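Local coordinates for protein AvrRxo1-ORF2 (PDB 4Z8T) that binds the type III effector AvrRxo1-ORF1, which carries a polynucleotide kinase domain, and probably acts as its molecular chaperone, at residues B[38-44]-B[78-84]. Residues are numbered along the deposited sequence.
Sequences VGKERFD and YPNVMTL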
ATOM      1  N   VAL B  38       7.458   9.079 -21.673  1.00 34.64           N
ATOM      2  CA  VAL B  38       7.019  10.473 -21.635  1.00 36.36           C
ATOM      3  C   VAL B  38       8.118  11.449 -22.070  1.00 37.18           C
ATOM      4  O   VAL B  38       7.893  12.659 -22.133  1.00 40.77           O
ATOM      5  CB  VAL B  38       6.449  10.871 -20.247  1.00 39.76           C
ATOM      6  CG1 VAL B  38       5.474   9.825 -19.758  1.00 38.57           C
ATOM      7  CG2 VAL B  38       7.565  11.046 -19.230  1.00 35.90           C
ATOM      8  N   GLY B  39       9.301  10.920 -22.370  1.00 34.18           N
ATOM      9  CA  GLY B  39      10.389  11.740 -22.875  1.00 35.43           C
ATOM     10  C   GLY B  39      11.193  12.468 -21.814  1.00 41.13           C
ATOM     11  O   GLY B  39      11.835  13.481 -22.098  1.00 38.70           O
ATOM     12  N   LYS B  40      11.169  11.949 -20.589  1.00 34.41           N
ATOM     13  CA  LYS B  40      11.923  12.539 -19.487  1.00 36.74           C
ATOM     14  C   LYS B  40      13.416  12.527 -19.812  1.00 33.56           C
ATOM     15  O   LYS B  40      13.928  11.547 -20.352  1.00 35.28           O
ATOM     16  CB  LYS B  40      11.635  11.750 -18.203  1.00 33.17           C
ATOM     17  CG  LYS B  40      12.409  12.176 -16.956  1.00 34.59           C
ATOM     18  CD  LYS B  40      11.728  11.580 -15.725  1.00 33.03           C
ATOM     19  CE  LYS B  40      12.539  11.792 -14.465  1.00 31.99           C
ATOM     20  NZ  LYS B  40      11.632  12.090 -13.322  1.00 32.93           N
ATOM     21  N   GLU B  41      14.109  13.623 -19.509  1.00 37.88           N
ATOM     22  CA  GLU B  41      15.540  13.728 -19.783  1.00 38.18           C
ATOM     23  C   GLU B  41      16.325  12.601 -19.115  1.00 39.72           C
ATOM     24  O   GLU B  41      16.089  12.263 -17.951  1.00 37.92           O
ATOM     25  CB  GLU B  41      16.075  15.097 -19.338  1.00 39.22           C
ATOM     26  CG  GLU B  41      17.560  15.309 -19.579  1.00 42.07           C
ATOM     27  CD  GLU B  41      18.021  16.703 -19.186  1.00 44.36           C
ATOM     28  OE1 GLU B  41      17.162  17.547 -18.845  1.00 45.75           O
ATOM     29  OE2 GLU B  41      19.245  16.955 -19.224  1.00 50.24           O
ATOM     30  N   ARG B  42      17.238  11.999 -19.866  1.00 34.23           N
ATOM     31  CA  ARG B  42      18.060  10.910 -19.356  1.00 37.10           C
ATOM     32  C   ARG B  42      18.921  11.375 -18.186  1.00 41.26           C
ATOM     33  O   ARG B  42      19.534  12.442 -18.254  1.00 39.57           O
ATOM     34  CB  ARG B  42      18.968  10.385 -20.460  1.00 40.93           C
ATOM     35  CG  ARG B  42      19.819   9.221 -20.026  1.00 43.90           C
ATOM     36  CD  ARG B  42      19.274   7.924 -20.583  1.00 50.94           C
ATOM     37  NE  ARG B  42      19.282   7.938 -22.043  1.00 54.45           N
ATOM     38  CZ  ARG B  42      19.153   6.857 -22.805  1.00 57.02           C
ATOM     39  NH1 ARG B  42      19.008   5.660 -22.249  1.00 56.40           N
ATOM     40  NH2 ARG B  42      19.173   6.972 -24.128  1.00 56.38           N
ATOM     41  N   PHE B  43      18.984  10.580 -17.118  1.00 36.41           N
ATOM     42  CA  PHE B  43      19.749  11.005 -15.952  1.00 36.86           C
ATOM     43  C   PHE B  43      21.250  11.043 -16.217  1.00 40.64           C
ATOM     44  O   PHE B  43      21.850  10.049 -16.645  1.00 40.90           O
ATOM     45  CB  PHE B  43      19.456  10.158 -14.714  1.00 36.46           C
ATOM     46  CG  PHE B  43      20.137  10.673 -13.476  1.00 36.67           C
ATOM     47  CD1 PHE B  43      19.634  11.780 -12.806  1.00 34.20           C
ATOM     48  CD2 PHE B  43      21.296  10.077 -13.004  1.00 38.63           C
ATOM     49  CE1 PHE B  43      20.268  12.273 -11.679  1.00 36.71           C
ATOM     50  CE2 PHE B  43      21.931  10.565 -11.876  1.00 38.40           C
ATOM     51  CZ  PHE B  43      21.416  11.662 -11.216  1.00 35.48           C
ATOM     52  N   ASP B  44      21.837  12.201 -15.921  1.00 42.30           N
ATOM     53  CA  ASP B  44      23.234  12.507 -16.198  1.00 45.28           C
ATOM     54  C   ASP B  44      23.813  13.153 -14.939  1.00 43.90           C
ATOM     55  O   ASP B  44      23.628  14.348 -14.720  1.00 45.48           O
ATOM     56  CB  ASP B  44      23.295  13.480 -17.386  1.00 46.94           C
ATOM     57  CG  ASP B  44      24.713  13.868 -17.786  1.00 53.58           C
ATOM     58  OD1 ASP B  44      25.539  14.214 -16.911  1.00 54.27           O
ATOM     59  OD2 ASP B  44      24.990  13.863 -19.004  1.00 51.03           O
ATOM     60  N   TYR B  78      10.504  11.616  -8.195  1.00 23.83           N
ATOM     61  CA  TYR B  78      10.016  12.794  -8.911  1.00 27.59           C
ATOM     62  C   TYR B  78       9.686  12.463 -10.360  1.00 30.73           C
ATOM     63  O   TYR B  78      10.325  12.984 -11.286  1.00 30.24           O
ATOM     64  CB  TYR B  78      11.023  13.952  -8.801  1.00 26.49           C
ATOM     65  CG  TYR B  78      11.234  14.374  -7.360  1.00 25.17           C
ATOM     66  CD1 TYR B  78      10.427  15.337  -6.771  1.00 30.24           C
ATOM     67  CD2 TYR B  78      12.213  13.773  -6.580  1.00 25.40           C
ATOM     68  CE1 TYR B  78      10.598  15.705  -5.453  1.00 28.25           C
ATOM     69  CE2 TYR B  78      12.394  14.132  -5.254  1.00 24.07           C
ATOM     70  CZ  TYR B  78      11.580  15.102  -4.700  1.00 27.29           C
ATOM     71  OH  TYR B  78      11.749  15.460  -3.387  1.00 26.62           O
ATOM     72  N   PRO B  79       8.684  11.585 -10.557  1.00 30.38           N
ATOM     73  CA  PRO B  79       8.361  11.097 -11.902  1.00 31.68           C
ATOM     74  C   PRO B  79       7.850  12.190 -12.832  1.00 36.05           C
ATOM     75  O   PRO B  79       8.011  12.050 -14.044  1.00 37.97           O
ATOM     76  CB  PRO B  79       7.257  10.060 -11.643  1.00 32.36           C
ATOM     77  CG  PRO B  79       6.629  10.476 -10.364  1.00 33.21           C
ATOM     78  CD  PRO B  79       7.759  11.041  -9.542  1.00 31.03           C
ATOM     79  N   ASN B  80       7.251  13.245 -12.285  1.00 36.76           N
ATOM     80  CA  ASN B  80       6.706  14.324 -13.110  1.00 39.06           C
ATOM     81  C   ASN B  80       7.733  15.407 -13.452  1.00 40.20           C
ATOM     82  O   ASN B  80       7.443  16.329 -14.219  1.00 40.83           O
ATOM     83  CB  ASN B  80       5.475  14.946 -12.448  1.00 40.34           C
ATOM     84  CG  ASN B  80       4.357  13.937 -12.225  1.00 41.75           C
ATOM     85  OD1 ASN B  80       4.177  13.000 -13.006  1.00 43.69           O
ATOM     86  ND2 ASN B  80       3.606  14.123 -11.145  1.00 45.61           N
ATOM     87  N   VAL B  81       8.923  15.297 -12.868  1.00 38.84           N
ATOM     88  CA  VAL B  81      10.042  16.173 -13.204  1.00 39.45           C
ATOM     89  C   VAL B  81      10.693  15.675 -14.492  1.00 39.23           C
ATOM     90  O   VAL B  81      11.131  14.528 -14.566  1.00 37.83           O
ATOM     91  CB  VAL B  81      11.080  16.207 -12.062  1.00 37.43           C
ATOM     92  CG1 VAL B  81      12.360  16.901 -12.506  1.00 38.20           C
ATOM     93  CG2 VAL B  81      10.487  16.889 -10.835  1.00 35.50           C
HETATM   94  N   MSE B  82      10.757  16.536 -15.506  1.00 41.42           N
HETATM   95  CA  MSE B  82      11.176  16.107 -16.842  1.00 42.48           C
HETATM   96  C   MSE B  82      12.652  16.366 -17.153  1.00 41.62           C
HETATM   97  O   MSE B  82      13.234  15.724 -18.038  1.00 41.32           O
HETATM   98  CB  MSE B  82      10.298  16.776 -17.902  1.00 44.66           C
HETATM   99  CG  MSE B  82       8.837  16.385 -17.836  1.00 43.33           C
HETATM  100 SE   MSE B  82       8.576  14.524 -18.322  1.00 51.32          SE
HETATM  101  CE  MSE B  82       7.931  13.868 -16.606  1.00 40.10           C
ATOM    102  N   THR B  83      13.255  17.295 -16.415  1.00 42.63           N
ATOM    103  CA  THR B  83      14.600  17.772 -16.725  1.00 41.59           C
ATOM    104  C   THR B  83      15.528  17.801 -15.511  1.00 42.59           C
ATOM    105  O   THR B  83      15.071  17.945 -14.377  1.00 41.20           O
ATOM    106  CB  THR B  83      14.538  19.183 -17.335  1.00 45.30           C
ATOM    107  OG1 THR B  83      13.801  20.050 -16.463  1.00 46.04           O
ATOM    108  CG2 THR B  83      13.845  19.142 -18.685  1.00 46.13           C
ATOM    109  N   LEU B  84      16.830  17.676 -15.763  1.00 41.82           N
ATOM    110  CA  LEU B  84      17.833  17.727 -14.703  1.00 42.32           C
ATOM    111  C   LEU B  84      17.970  19.130 -14.125  1.00 45.36           C
ATOM    112  O   LEU B  84      18.423  19.302 -12.990  1.00 43.20           O
ATOM    113  CB  LEU B  84      19.188  17.242 -15.218  1.00 44.85           C
ATOM    114  CG  LEU B  84      19.306  15.764 -15.587  1.00 44.24           C
ATOM    115  CD1 LEU B  84      20.671  15.484 -16.170  1.00 45.58           C
ATOM    116  CD2 LEU B  84      19.086  14.890 -14.377  1.00 40.09           C
TER
HETATM  117  O   HOH W   1      12.234  16.295 -21.061  1.00 44.66           O
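Two interhelical loops meet here in a loop-to-loop contact that combines hydrogen bonds with apolar packing, near the surface of this all-helical protein: loop 38-44 runs from the long helix 6-38 to helix 45-51, while loop 78-84 joins helix 63-77 to helix 84-94. A Schellman motif ends the long helix at Gly39, which has positive phi. Lys40 follows with an extended side chain that enters the type I beta turn Tyr78-Val81. Its NZ donates to Val81 O (2.8 Å) and also bonds Tyr74 O in the last turn of helix 63-77, so the ammonium gathers carbonyls where that helix gives way to the turn; the Tyr74 ring adds a cation-pi contact. A single direct backbone hydrogen bond joins the loops, from Glu41 N to Met82 O at 2.7 Å, and a water donating to both Gly39 O and Met82 O bridges them beside it. Apolar contacts flank these bonds: Val38 CG2 lies against SE of selenomethionine Met82 at 3.7 Å, and Leu84 packs through CD2 on Phe43 CD1 and through CD1 on Asp44 CB, both at 3.5 Å. On the turn itself, Tyr78 OH hydrogen-bonds Ser215 OG of the AvrRxo1-ORF1 chain, and Pro79 and Asn80 pack on that chain, placing this loop at the effector interface. Thr83 is the N-cap of helix 84-94, and Glu41 reaches the same helix start, its OE1 accepting a hydrogen bond from Leu84 N at 3.1 Å.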